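Local structure of leucyl aminopeptidase (Trypanosoma brucei brucei, 5NTD) at residues G[45-49]-G[130-134]; G[104-108]-G[122-126]; G[282-287]-G[391-397]; G[268-274]-G[335-341]. The protein probably removes leucine and other amino acids from the N-termini of peptides, as a manganese-bound M17 leucyl aminopeptidase that binds the inhibitor bestatin. All blocks are in the same frame, centred on the assembly; numbering follows the deposited sequence.

The four contacts illustrate how one alpha/beta chain uses two kinds of joint. Contacts 1 and 2 lie in the N-terminal domain, where the helix 120-131 packs on neighbouring strands of one sheet, 46-52 and 99-107; both are held by apolar side chains without a hydrogen bond across the pair. Contact 2 is buried, contact 1 only partly so. Contacts 3 and 4, with centres about 37 to 43 Å from the first two, are buried strand pairings within the catalytic domain's sheet, dominated by backbone hydrogen bonds. One is parallel, the other antiparallel, and they meet through strands 283-291 and 334-344, where Ser-285 OG lies 2.6 Å from Ser-336 OG.

Contact 1 of 4, residues G[45-49]-G[130-134]; sequences GLAVL and ALDEV
Leu-46 lays its CD2 methyl over the segment 130-134, 3.5 Å from Val-134 CG2 and 4.3 Å from Leu-131 CD2, with the carbonyl Ala-130 O 3.8 Å away. It adopts the t,p rotamer on an extended backbone (phi/psi -130/135), its CA-to-CB bond directed toward the second segment. Two residues on, Val-48 (chi1 t) points the same way and sets CG2 3.8 Å from Ala-130 CB, whereas the intervening Ala-47 belongs to the other face of the sheet. The nearest CA pairs are Leu-46 with Val-134 at 6.7 Å and Val-48 with Ala-130 at 6.8 Å. This is the layered packing of an alpha/beta domain of the macro-domain clan, in which helix 120-131 covers strand 46-52 and its neighbours 99-107 and 140-145. Leu-131 to Val-134 form a type I turn, closed by Val-134 N to Leu-131 O (3.2 Å); one residue earlier Glu-133 N bonds Ala-130 O (3.0 Å). Glu-133, at the margin, brings OE1 within 4.4 Å of Leu-46 CD1; its carboxylate forms a salt bridge with Arg-101, and the residue packs on Tyr-84 of a second subunit.

Contact 2 of 4, residues G[104-108]-G[122-126]; sequences VGEVP and VVTAL
A helix-on-strand contact, buried and wholly apolar in its side chains, joins residues 104-108 of strand 99-107 and its continuation to helix 120-131 in the N-terminal domain. The short axes of 104-107 and 122-126 approach to 8.5 Å and run nearly antiparallel, at 162°. The strand is extended, the helix regular, with Leu-126 N bonded to Val-122 O at 2.8 Å. One helical turn therefore matches two strand residues: Gly-105 CA lies 5.7 Å from Leu-126 CA, and Val-107 CA 6.1 Å from Val-122 CA. Leu-126 (m,t) and Val-122 (t) both point toward the strand. Leu-126 CD1 rests 3.7 Å from Gly-105 C and 3.8 Å from Glu-106 O; an ideal CB on Gly-105 would fall only 3.1 Å from this methyl, so the absence of a side chain lets the leucine sit directly on the backbone. Val-107 (t) rests CG2 against both Leu-126 CD1 (3.8 Å) and Val-123 CG2 (4.0 Å), while Val-122 CG1 meets Pro-108 CD at 3.6 Å. Glu-106 points away from the helix. Along its two edges the strand pairs with 46-52 and 83-89, Gly-105 bonding through its backbone to Leu-49 and Gly-51. With no hydrogen bond between the two segments, their association rests on shape and hydrophobic burial, and the backbone of Gly-105 makes its hydrogen bonds sideways, within the sheet.

Contact 3 of 4, residues G[282-287]-G[391-397]; sequences KKVSLV and FTPDVVI
Lys-283 O accepts hydrogen bonds from Asp-394 N at 2.7 Å and Val-395 N at 3.2 Å where these strands begin to pair. Its own N donates to Asp-394 OD2 (2.9 Å, 164°), so a side-chain carboxylate serves as acceptor ahead of the regular ladder. Residues 283-287 are extended; Asp-394 (phi/psi -80/-32) breaks the other run just before strand 395-397. The parallel pattern follows: Ser-285 N to Val-395 O and Ile-397 N to Ser-285 O (both 2.9 Å), and Val-287 N to Ile-397 O at 2.8 Å. The bridged pairs are Val-284 with Val-395, Ser-285 with Val-396 and Leu-286 with Ile-397, CA atoms 4.8 to 4.9 Å apart; the short strand axes are inclined by 20°. Val-284 and Leu-286 use their other backbone edge to bond strand 334-344, making 283-291 an interior strand of the catalytic domain's mixed sheet. Ser-285 (m) packs OG 3.4 Å from Pro-393 CB, but its hydroxyl is hydrogen-bonded to Ser-336. Ile-397 (m,t) shares a face with Val-284 and Leu-286, with its CD1 4.0 Å from Val-284 CG1 and its CB 3.9 Å from Leu-286 CD2; helix 511-519 covers that face. A water accepts from Thr-392 N (3.2 Å) and, weakly, from Lys-283 NZ (3.4 Å). The chemistry divides: backbone bonds fix the register in the apolar interior, while carboxylate and water supply acceptors where the ladder starts.

Contact 4 of 4, residues G[268-274]-G[335-341]; sequences RLVTLLY and LSCTLCL
Both segments are beta strands throughout and antiparallel, their axes 4.5 Å apart at closest and inclined at 165°. Arg-268, Val-270, Leu-272 and Tyr-274 form hydrogen-bonded pairs with Leu-341, Leu-339, Cys-337 and Leu-335, each through two backbone bonds: the shortest is Leu-339 N to Val-270 O at 2.7 Å, the longest Val-270 N to Leu-339 O at 3.0 Å. The non-hydrogen-bonded pair of Thr-271 and Thr-338 draws in to 4.2 Å between CA atoms, and their hydroxyls, both residues in the m rotamer, lie 2.9 Å apart (Thr-271 OG1 to Thr-338 OG1), a possible hydrogen bond. In the catalytic domain's mixed sheet, 268-274 runs antiparallel to 334-344, which pairs in parallel with 283-291. The face bearing these threonines, Leu-269 and Cys-340 packs against helix 374-387; Leu-269 CD1 lies 3.9 Å from Cys-340 SG, and the side chain of Cys-340 is about 11 Å from a bound manganese. On the other face Val-270 CG2 meets Leu-341 CD1 at 3.8 Å, and helix 314-328 covers Leu-272, Leu-335 and Cys-337.

Contact 1 of 4, residues G[45-49]-G[130-134]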
loop_
_atom_site.group_PDB
_atom_site.type_symbol
_atom_site.label_atom_id
_atom_site.label_comp_id
_atom_site.label_asym_id
_atom_site.label_seq_id
_atom_site.Cartn_x
_atom_site.Cartn_y
_atom_site.Cartn_z
ATOM N N GLY G 45 -2.428 46.687 -27.755
ATOM C CA GLY G 45 -1.629 47.193 -26.610
ATOM C C GLY G 45 -0.597 46.268 -25.993
ATOM O O GLY G 45 0.061 46.605 -24.993
ATOM N N LEU G 46 -0.392 45.120 -26.627
ATOM C CA LEU G 46 0.658 44.200 -26.185
ATOM C C LEU G 46 1.519 43.776 -27.353
ATOM O O LEU G 46 1.017 43.405 -28.408
ATOM C CB LEU G 46 0.032 42.964 -25.531
ATOM C CG LEU G 46 1.006 41.906 -25.053
ATOM C CD1 LEU G 46 1.897 42.394 -23.911
ATOM C CD2 LEU G 46 0.231 40.658 -24.619
ATOM N N ALA G 47 2.817 43.796 -27.137
ATOM C CA ALA G 47 3.754 43.223 -28.109
ATOM C C ALA G 47 4.758 42.365 -27.397
ATOM O O ALA G 47 5.216 42.705 -26.287
ATOM C CB ALA G 47 4.482 44.317 -28.880
ATOM N N VAL G 48 5.141 41.282 -28.060
ATOM C CA VAL G 48 6.084 40.314 -27.485
ATOM C C VAL G 48 7.319 40.244 -28.365
ATOM O O VAL G 48 7.209 40.169 -29.584
ATOM C CB VAL G 48 5.433 38.934 -27.334
ATOM C CG1 VAL G 48 6.344 37.973 -26.569
ATOM C CG2 VAL G 48 4.084 39.037 -26.642
ATOM N N LEU G 49 8.469 40.238 -27.733
ATOM C CA LEU G 49 9.713 40.073 -28.419
ATOM C C LEU G 49 10.511 38.920 -27.824
ATOM O O LEU G 49 10.939 38.991 -26.666
ATOM C CB LEU G 49 10.549 41.362 -28.311
ATOM C CG LEU G 49 11.974 41.309 -28.911
ATOM C CD1 LEU G 49 11.939 41.035 -30.406
ATOM C CD2 LEU G 49 12.728 42.601 -28.623
ATOM N N ALA G 130 3.980 35.826 -21.393
ATOM C CA ALA G 130 3.725 37.184 -21.925
ATOM C C ALA G 130 2.246 37.413 -22.169
ATOM O O ALA G 130 1.721 38.478 -21.893
ATOM C CB ALA G 130 4.498 37.424 -23.206
ATOM N N LEU G 131 1.564 36.410 -22.685
ATOM C CA LEU G 131 0.127 36.538 -22.973
ATOM C C LEU G 131 -0.746 36.657 -21.713
ATOM O O LEU G 131 -1.917 37.004 -21.783
ATOM C CB LEU G 131 -0.349 35.377 -23.823
ATOM C CG LEU G 131 0.218 35.389 -25.236
ATOM C CD1 LEU G 131 -0.142 34.121 -25.957
ATOM C CD2 LEU G 131 -0.330 36.590 -26.003
ATOM N N ASP G 132 -0.174 36.340 -20.562
ATOM C CA ASP G 132 -0.856 36.565 -19.285
ATOM C C ASP G 132 -1.037 38.061 -19.001
ATOM O O ASP G 132 -1.804 38.420 -18.135
ATOM C CB ASP G 132 -0.100 35.913 -18.136
ATOM C CG ASP G 132 -0.990 35.066 -17.246
ATOM O OD1 ASP G 132 -1.943 34.421 -17.744
ATOM O OD2 ASP G 132 -0.718 35.028 -16.032
ATOM N N GLU G 133 -0.322 38.910 -19.727
ATOM C CA GLU G 133 -0.455 40.384 -19.587
ATOM C C GLU G 133 -1.527 40.995 -20.509
ATOM O O GLU G 133 -1.757 42.188 -20.494
ATOM C CB GLU G 133 0.864 41.133 -19.771
ATOM C CG GLU G 133 1.891 40.997 -18.626
ATOM C CD GLU G 133 3.140 41.885 -18.749
ATOM O OE1 GLU G 133 3.695 42.085 -19.868
ATOM O OE2 GLU G 133 3.603 42.392 -17.686
ATOM N N VAL G 134 -2.212 40.160 -21.271
ATOM C CA VAL G 134 -3.296 40.634 -22.130
ATOM C C VAL G 134 -4.363 41.268 -21.238
ATOM O O VAL G 134 -4.805 40.655 -20.279
ATOM C CB VAL G 134 -3.882 39.520 -23.016
ATOM C CG1 VAL G 134 -5.208 39.915 -23.637
ATOM C CG2 VAL G 134 -2.914 39.205 -24.143
#

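Contact 2 of 4, residues G[104-108]-G[122-126]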
loop_
_atom_site.group_PDB
_atom_site.type_symbol
_atom_site.label_atom_id
_atom_site.label_comp_id
_atom_site.label_asym_id
_atom_site.label_seq_id
_atom_site.Cartn_x
_atom_site.Cartn_y
_atom_site.Cartn_z
ATOM N N VAL G 104 9.599 41.307 -23.229
ATOM C CA VAL G 104 10.809 40.693 -23.803
ATOM C C VAL G 104 11.007 39.306 -23.138
ATOM O O VAL G 104 10.854 39.188 -21.920
ATOM C CB VAL G 104 12.052 41.543 -23.546
ATOM C CG1 VAL G 104 13.292 40.861 -24.059
ATOM C CG2 VAL G 104 11.905 42.895 -24.208
ATOM N N GLY G 105 11.374 38.320 -23.948
ATOM C CA GLY G 105 11.704 36.980 -23.460
ATOM C C GLY G 105 12.978 36.452 -24.043
ATOM O O GLY G 105 13.172 36.511 -25.243
ATOM N N GLU G 106 13.847 35.964 -23.177
ATOM C CA GLU G 106 15.166 35.460 -23.579
ATOM C C GLU G 106 15.149 33.931 -23.685
ATOM O O GLU G 106 14.967 33.215 -22.703
ATOM C CB GLU G 106 16.302 35.930 -22.637
ATOM C CG GLU G 106 17.704 35.580 -23.140
ATOM C CD GLU G 106 18.807 35.982 -22.170
ATOM O OE1 GLU G 106 18.782 37.122 -21.676
ATOM O OE2 GLU G 106 19.711 35.139 -21.894
ATOM N N VAL G 107 15.429 33.469 -24.886
ATOM C CA VAL G 107 15.571 32.029 -25.194
ATOM C C VAL G 107 17.018 31.573 -24.957
ATOM O O VAL G 107 17.946 32.194 -25.464
ATOM C CB VAL G 107 15.209 31.735 -26.657
ATOM C CG1 VAL G 107 15.241 30.242 -26.938
ATOM C CG2 VAL G 107 13.840 32.310 -26.980
ATOM N N PRO G 108 17.231 30.486 -24.195
ATOM C CA PRO G 108 18.590 29.960 -24.098
ATOM C C PRO G 108 19.151 29.463 -25.428
ATOM O O PRO G 108 18.412 29.092 -26.338
ATOM C CB PRO G 108 18.459 28.806 -23.119
ATOM C CG PRO G 108 17.074 28.352 -23.280
ATOM C CD PRO G 108 16.274 29.609 -23.525
ATOM N N VAL G 122 11.193 26.618 -24.765
ATOM C CA VAL G 122 11.248 27.895 -24.021
ATOM C C VAL G 122 10.440 28.990 -24.720
ATOM O O VAL G 122 9.778 29.785 -24.086
ATOM C CB VAL G 122 12.669 28.351 -23.770
ATOM C CG1 VAL G 122 12.682 29.690 -23.049
ATOM C CG2 VAL G 122 13.405 27.313 -22.922
ATOM N N VAL G 123 10.477 28.984 -26.038
ATOM C CA VAL G 123 9.669 29.935 -26.815
ATOM C C VAL G 123 8.205 29.847 -26.367
ATOM O O VAL G 123 7.575 30.847 -26.063
ATOM C CB VAL G 123 9.765 29.703 -28.356
ATOM C CG1 VAL G 123 8.779 30.568 -29.122
ATOM C CG2 VAL G 123 11.178 30.007 -28.840
ATOM N N THR G 124 7.696 28.630 -26.331
ATOM C CA THR G 124 6.315 28.378 -25.873
ATOM C C THR G 124 6.067 28.972 -24.471
ATOM O O THR G 124 5.122 29.703 -24.250
ATOM C CB THR G 124 5.977 26.879 -25.865
ATOM O OG1 THR G 124 6.005 26.402 -27.214
ATOM C CG2 THR G 124 4.593 26.634 -25.279
ATOM N N ALA G 125 6.960 28.666 -23.564
ATOM C CA ALA G 125 6.809 29.122 -22.154
ATOM C C ALA G 125 6.853 30.660 -22.044
ATOM O O ALA G 125 6.079 31.285 -21.353
ATOM C CB ALA G 125 7.879 28.501 -21.276
ATOM N N LEU G 126 7.784 31.268 -22.774
ATOM C CA LEU G 126 7.912 32.746 -22.796
ATOM C C LEU G 126 6.645 33.435 -23.326
ATOM O O LEU G 126 6.133 34.387 -22.742
ATOM C CB LEU G 126 9.077 33.182 -23.636
ATOM C CG LEU G 126 10.427 32.735 -23.102
ATOM C CD1 LEU G 126 11.482 33.024 -24.140
ATOM C CD2 LEU G 126 10.773 33.445 -21.795
#

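Contact 3 of 4, residues G[282-287]-G[391-397]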
loop_
_atom_site.group_PDB
_atom_site.type_symbol
_atom_site.label_atom_id
_atom_site.label_comp_id
_atom_site.label_asym_id
_atom_site.label_seq_id
_atom_site.Cartn_x
_atom_site.Cartn_y
_atom_site.Cartn_z
ATOM N N LYS G 282 6.771 7.697 -50.986
ATOM C CA LYS G 282 6.681 6.612 -50.009
ATOM C C LYS G 282 5.244 6.274 -49.728
ATOM O O LYS G 282 4.354 7.111 -49.800
ATOM C CB LYS G 282 7.328 7.042 -48.662
ATOM C CG LYS G 282 8.035 5.948 -47.871
ATOM C CD LYS G 282 9.228 5.437 -48.653
ATOM C CE LYS G 282 10.513 5.537 -47.884
ATOM N NZ LYS G 282 11.631 5.267 -48.823
ATOM N N LYS G 283 5.036 5.038 -49.338
ATOM C CA LYS G 283 3.729 4.614 -48.782
ATOM C C LYS G 283 3.867 4.370 -47.274
ATOM O O LYS G 283 4.641 3.503 -46.827
ATOM C CB LYS G 283 3.216 3.357 -49.468
ATOM C CG LYS G 283 3.182 3.457 -50.978
ATOM C CD LYS G 283 2.391 2.294 -51.570
ATOM C CE LYS G 283 2.888 1.853 -52.943
ATOM N NZ LYS G 283 3.615 0.547 -52.804
ATOM N N VAL G 284 3.108 5.140 -46.507
ATOM C CA VAL G 284 3.206 5.124 -45.059
ATOM C C VAL G 284 1.844 4.856 -44.454
ATOM O O VAL G 284 0.881 5.522 -44.759
ATOM C CB VAL G 284 3.753 6.449 -44.501
ATOM C CG1 VAL G 284 3.884 6.376 -42.996
ATOM C CG2 VAL G 284 5.099 6.774 -45.101
ATOM N N SER G 285 1.807 3.889 -43.553
ATOM C CA SER G 285 0.611 3.584 -42.737
ATOM C C SER G 285 0.800 4.064 -41.316
ATOM O O SER G 285 1.759 3.687 -40.633
ATOM C CB SER G 285 0.296 2.114 -42.721
ATOM O OG SER G 285 -0.220 1.689 -43.970
ATOM N N LEU G 286 -0.114 4.912 -40.896
ATOM C CA LEU G 286 -0.134 5.436 -39.547
ATOM C C LEU G 286 -1.150 4.657 -38.741
ATOM O O LEU G 286 -2.253 4.393 -39.215
ATOM C CB LEU G 286 -0.517 6.915 -39.506
ATOM C CG LEU G 286 0.308 7.838 -40.403
ATOM C CD1 LEU G 286 -0.281 9.246 -40.405
ATOM C CD2 LEU G 286 1.760 7.905 -39.946
ATOM N N VAL G 287 -0.794 4.345 -37.500
ATOM C CA VAL G 287 -1.714 3.666 -36.566
ATOM C C VAL G 287 -1.651 4.360 -35.196
ATOM O O VAL G 287 -0.604 4.520 -34.646
ATOM C CB VAL G 287 -1.338 2.193 -36.408
ATOM C CG1 VAL G 287 -2.362 1.473 -35.541
ATOM C CG2 VAL G 287 -1.267 1.528 -37.765
ATOM N N PHE G 391 -3.018 -1.282 -50.519
ATOM C CA PHE G 391 -1.565 -1.268 -50.734
ATOM C C PHE G 391 -0.867 -1.837 -49.513
ATOM O O PHE G 391 -1.464 -1.967 -48.444
ATOM C CB PHE G 391 -1.074 0.146 -50.985
ATOM C CG PHE G 391 -1.182 1.048 -49.773
ATOM C CD1 PHE G 391 -2.349 1.733 -49.502
ATOM C CD2 PHE G 391 -0.082 1.244 -48.947
ATOM C CE1 PHE G 391 -2.437 2.592 -48.416
ATOM C CE2 PHE G 391 -0.151 2.103 -47.855
ATOM C CZ PHE G 391 -1.335 2.770 -47.582
ATOM N N THR G 392 0.408 -2.142 -49.678
ATOM C CA THR G 392 1.265 -2.569 -48.564
ATOM C C THR G 392 2.229 -1.435 -48.268
ATOM O O THR G 392 2.937 -1.004 -49.149
ATOM C CB THR G 392 2.064 -3.836 -48.897
ATOM O OG1 THR G 392 1.147 -4.889 -49.227
ATOM C CG2 THR G 392 2.892 -4.318 -47.687
ATOM N N PRO G 393 2.275 -0.947 -47.005
ATOM C CA PRO G 393 3.108 0.202 -46.732
ATOM C C PRO G 393 4.571 -0.134 -46.693
ATOM O O PRO G 393 4.952 -1.257 -46.417
ATOM C CB PRO G 393 2.648 0.634 -45.346
ATOM C CG PRO G 393 2.171 -0.611 -44.707
ATOM C CD PRO G 393 1.501 -1.349 -45.817
ATOM N N ASP G 394 5.371 0.876 -46.989
ATOM C CA ASP G 394 6.820 0.791 -46.875
ATOM C C ASP G 394 7.228 0.985 -45.430
ATOM O O ASP G 394 8.267 0.498 -44.998
ATOM C CB ASP G 394 7.517 1.870 -47.720
ATOM C CG ASP G 394 7.181 1.756 -49.212
ATOM O OD1 ASP G 394 7.268 0.631 -49.760
ATOM O OD2 ASP G 394 6.792 2.798 -49.800
ATOM N N VAL G 395 6.446 1.796 -44.749
ATOM C CA VAL G 395 6.739 2.208 -43.388
ATOM C C VAL G 395 5.452 2.190 -42.606
ATOM O O VAL G 395 4.439 2.700 -43.057
ATOM C CB VAL G 395 7.318 3.633 -43.309
ATOM C CG1 VAL G 395 7.597 4.021 -41.868
ATOM C CG2 VAL G 395 8.597 3.741 -44.117
ATOM N N VAL G 396 5.518 1.618 -41.412
ATOM C CA VAL G 396 4.401 1.663 -40.454
ATOM C C VAL G 396 4.844 2.480 -39.251
ATOM O O VAL G 396 5.894 2.219 -38.671
ATOM C CB VAL G 396 3.974 0.296 -39.962
ATOM C CG1 VAL G 396 2.913 0.413 -38.873
ATOM C CG2 VAL G 396 3.424 -0.518 -41.094
ATOM N N ILE G 397 4.040 3.486 -38.918
ATOM C CA ILE G 397 4.292 4.311 -37.745
ATOM C C ILE G 397 3.113 4.174 -36.826
ATOM O O ILE G 397 1.977 4.517 -37.196
ATOM C CB ILE G 397 4.463 5.798 -38.069
ATOM C CG1 ILE G 397 5.576 6.011 -39.083
ATOM C CG2 ILE G 397 4.768 6.599 -36.800
ATOM C CD1 ILE G 397 5.656 7.437 -39.592
HETATM O O HOH W 1 1.425 -2.020 -52.746
#

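Contact 4 of 4, residues G[268-274]-G[335-341]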
loop_
_atom_site.group_PDB
_atom_site.type_symbol
_atom_site.label_atom_id
_atom_site.label_comp_id
_atom_site.label_asym_id
_atom_site.label_seq_id
_atom_site.Cartn_x
_atom_site.Cartn_y
_atom_site.Cartn_z
ATOM N N ARG G 268 -14.348 1.413 -32.401
ATOM C CA ARG G 268 -14.259 1.561 -33.852
ATOM C C ARG G 268 -12.835 1.479 -34.311
ATOM O O ARG G 268 -11.958 2.079 -33.715
ATOM C CB ARG G 268 -14.862 2.910 -34.289
ATOM C CG ARG G 268 -16.384 2.926 -34.238
ATOM C CD ARG G 268 -16.863 4.226 -33.664
ATOM N NE ARG G 268 -18.283 4.483 -33.870
ATOM C CZ ARG G 268 -19.223 4.406 -32.938
ATOM N NH1 ARG G 268 -18.951 4.060 -31.698
ATOM N NH2 ARG G 268 -20.456 4.754 -33.249
ATOM N N LEU G 269 -12.652 0.776 -35.404
ATOM C CA LEU G 269 -11.426 0.845 -36.185
ATOM C C LEU G 269 -11.713 1.741 -37.395
ATOM O O LEU G 269 -12.430 1.376 -38.316
ATOM C CB LEU G 269 -10.989 -0.525 -36.624
ATOM C CG LEU G 269 -9.518 -0.673 -36.984
ATOM C CD1 LEU G 269 -8.596 -0.481 -35.796
ATOM C CD2 LEU G 269 -9.298 -2.051 -37.584
ATOM N N VAL G 270 -11.123 2.922 -37.366
ATOM C CA VAL G 270 -11.352 3.947 -38.362
ATOM C C VAL G 270 -10.106 4.143 -39.230
ATOM O O VAL G 270 -9.063 4.565 -38.734
ATOM C CB VAL G 270 -11.715 5.269 -37.723
ATOM C CG1 VAL G 270 -11.960 6.340 -38.772
ATOM C CG2 VAL G 270 -12.946 5.122 -36.862
ATOM N N THR G 271 -10.226 3.856 -40.519
ATOM C CA THR G 271 -9.104 4.014 -41.424
ATOM C C THR G 271 -9.379 5.101 -42.455
ATOM O O THR G 271 -10.395 5.094 -43.143
ATOM C CB THR G 271 -8.721 2.698 -42.117
ATOM O OG1 THR G 271 -8.327 1.717 -41.132
ATOM C CG2 THR G 271 -7.551 2.901 -43.059
ATOM N N LEU G 272 -8.431 6.011 -42.562
ATOM C CA LEU G 272 -8.478 7.129 -43.489
ATOM C C LEU G 272 -7.405 6.933 -44.570
ATOM O O LEU G 272 -6.313 6.453 -44.266
ATOM C CB LEU G 272 -8.240 8.465 -42.789
ATOM C CG LEU G 272 -8.953 8.612 -41.450
ATOM C CD1 LEU G 272 -8.593 9.946 -40.814
ATOM C CD2 LEU G 272 -10.447 8.518 -41.628
ATOM N N LEU G 273 -7.745 7.290 -45.816
ATOM C CA LEU G 273 -6.813 7.141 -46.962
ATOM C C LEU G 273 -6.610 8.412 -47.701
ATOM O O LEU G 273 -7.535 9.104 -48.051
ATOM C CB LEU G 273 -7.293 6.114 -47.952
ATOM C CG LEU G 273 -7.342 4.681 -47.440
ATOM C CD1 LEU G 273 -8.150 3.814 -48.416
ATOM C CD2 LEU G 273 -5.922 4.123 -47.279
ATOM N N TYR G 274 -5.351 8.678 -47.965
ATOM C CA TYR G 274 -4.955 9.787 -48.812
ATOM C C TYR G 274 -3.912 9.301 -49.806
ATOM O O TYR G 274 -2.863 8.750 -49.437
ATOM C CB TYR G 274 -4.384 10.925 -47.972
ATOM C CG TYR G 274 -3.550 11.927 -48.734
ATOM C CD1 TYR G 274 -4.140 12.826 -49.625
ATOM C CD2 TYR G 274 -2.173 12.004 -48.525
ATOM C CE1 TYR G 274 -3.374 13.760 -50.290
ATOM C CE2 TYR G 274 -1.389 12.933 -49.188
ATOM C CZ TYR G 274 -1.994 13.808 -50.063
ATOM O OH TYR G 274 -1.205 14.722 -50.715
ATOM N N LEU G 335 -0.750 7.843 -47.755
ATOM C CA LEU G 335 -1.018 7.590 -46.340
ATOM C C LEU G 335 -2.254 6.795 -46.087
ATOM O O LEU G 335 -3.299 7.059 -46.675
ATOM C CB LEU G 335 -1.210 8.914 -45.572
ATOM C CG LEU G 335 0.019 9.791 -45.365
ATOM C CD1 LEU G 335 -0.410 11.090 -44.715
ATOM C CD2 LEU G 335 1.040 9.076 -44.496
ATOM N N SER G 336 -2.137 5.855 -45.165
ATOM C CA SER G 336 -3.321 5.351 -44.407
ATOM C C SER G 336 -3.158 5.839 -42.975
ATOM O O SER G 336 -2.048 6.035 -42.493
ATOM C CB SER G 336 -3.448 3.842 -44.437
ATOM O OG SER G 336 -2.334 3.229 -43.808
ATOM N N CYS G 337 -4.274 6.087 -42.346
ATOM C CA CYS G 337 -4.311 6.514 -40.947
ATOM C C CYS G 337 -5.413 5.757 -40.238
ATOM O O CYS G 337 -6.595 5.959 -40.472
ATOM C CB CYS G 337 -4.566 8.004 -40.823
ATOM S SG CYS G 337 -4.688 8.562 -39.097
ATOM N N THR G 338 -4.983 4.826 -39.408
ATOM C CA THR G 338 -5.906 3.915 -38.713
ATOM C C THR G 338 -5.998 4.340 -37.241
ATOM O O THR G 338 -5.021 4.316 -36.500
ATOM C CB THR G 338 -5.480 2.450 -38.879
ATOM O OG1 THR G 338 -5.595 2.080 -40.264
ATOM C CG2 THR G 338 -6.358 1.522 -38.046
ATOM N N LEU G 339 -7.191 4.741 -36.855
ATOM C CA LEU G 339 -7.492 5.145 -35.484
ATOM C C LEU G 339 -8.109 3.962 -34.743
ATOM O O LEU G 339 -9.143 3.431 -35.136
ATOM C CB LEU G 339 -8.453 6.308 -35.445
ATOM C CG LEU G 339 -8.086 7.504 -36.320
ATOM C CD1 LEU G 339 -9.206 8.530 -36.215
ATOM C CD2 LEU G 339 -6.759 8.126 -35.923
ATOM N N CYS G 340 -7.438 3.552 -33.674
ATOM C CA CYS G 340 -7.882 2.422 -32.872
ATOM C C CYS G 340 -8.670 2.994 -31.711
ATOM O O CYS G 340 -8.124 3.283 -30.639
ATOM C CB CYS G 340 -6.703 1.594 -32.386
ATOM S SG CYS G 340 -5.609 1.017 -33.694
ATOM N N LEU G 341 -9.955 3.163 -31.940
ATOM C CA LEU G 341 -10.838 3.867 -30.993
ATOM C C LEU G 341 -11.610 2.915 -30.086
ATOM O O LEU G 341 -12.326 2.018 -30.528
ATOM C CB LEU G 341 -11.844 4.744 -31.704
ATOM C CG LEU G 341 -11.260 5.769 -32.656
ATOM C CD1 LEU G 341 -12.393 6.519 -33.376
ATOM C CD2 LEU G 341 -10.374 6.763 -31.939
#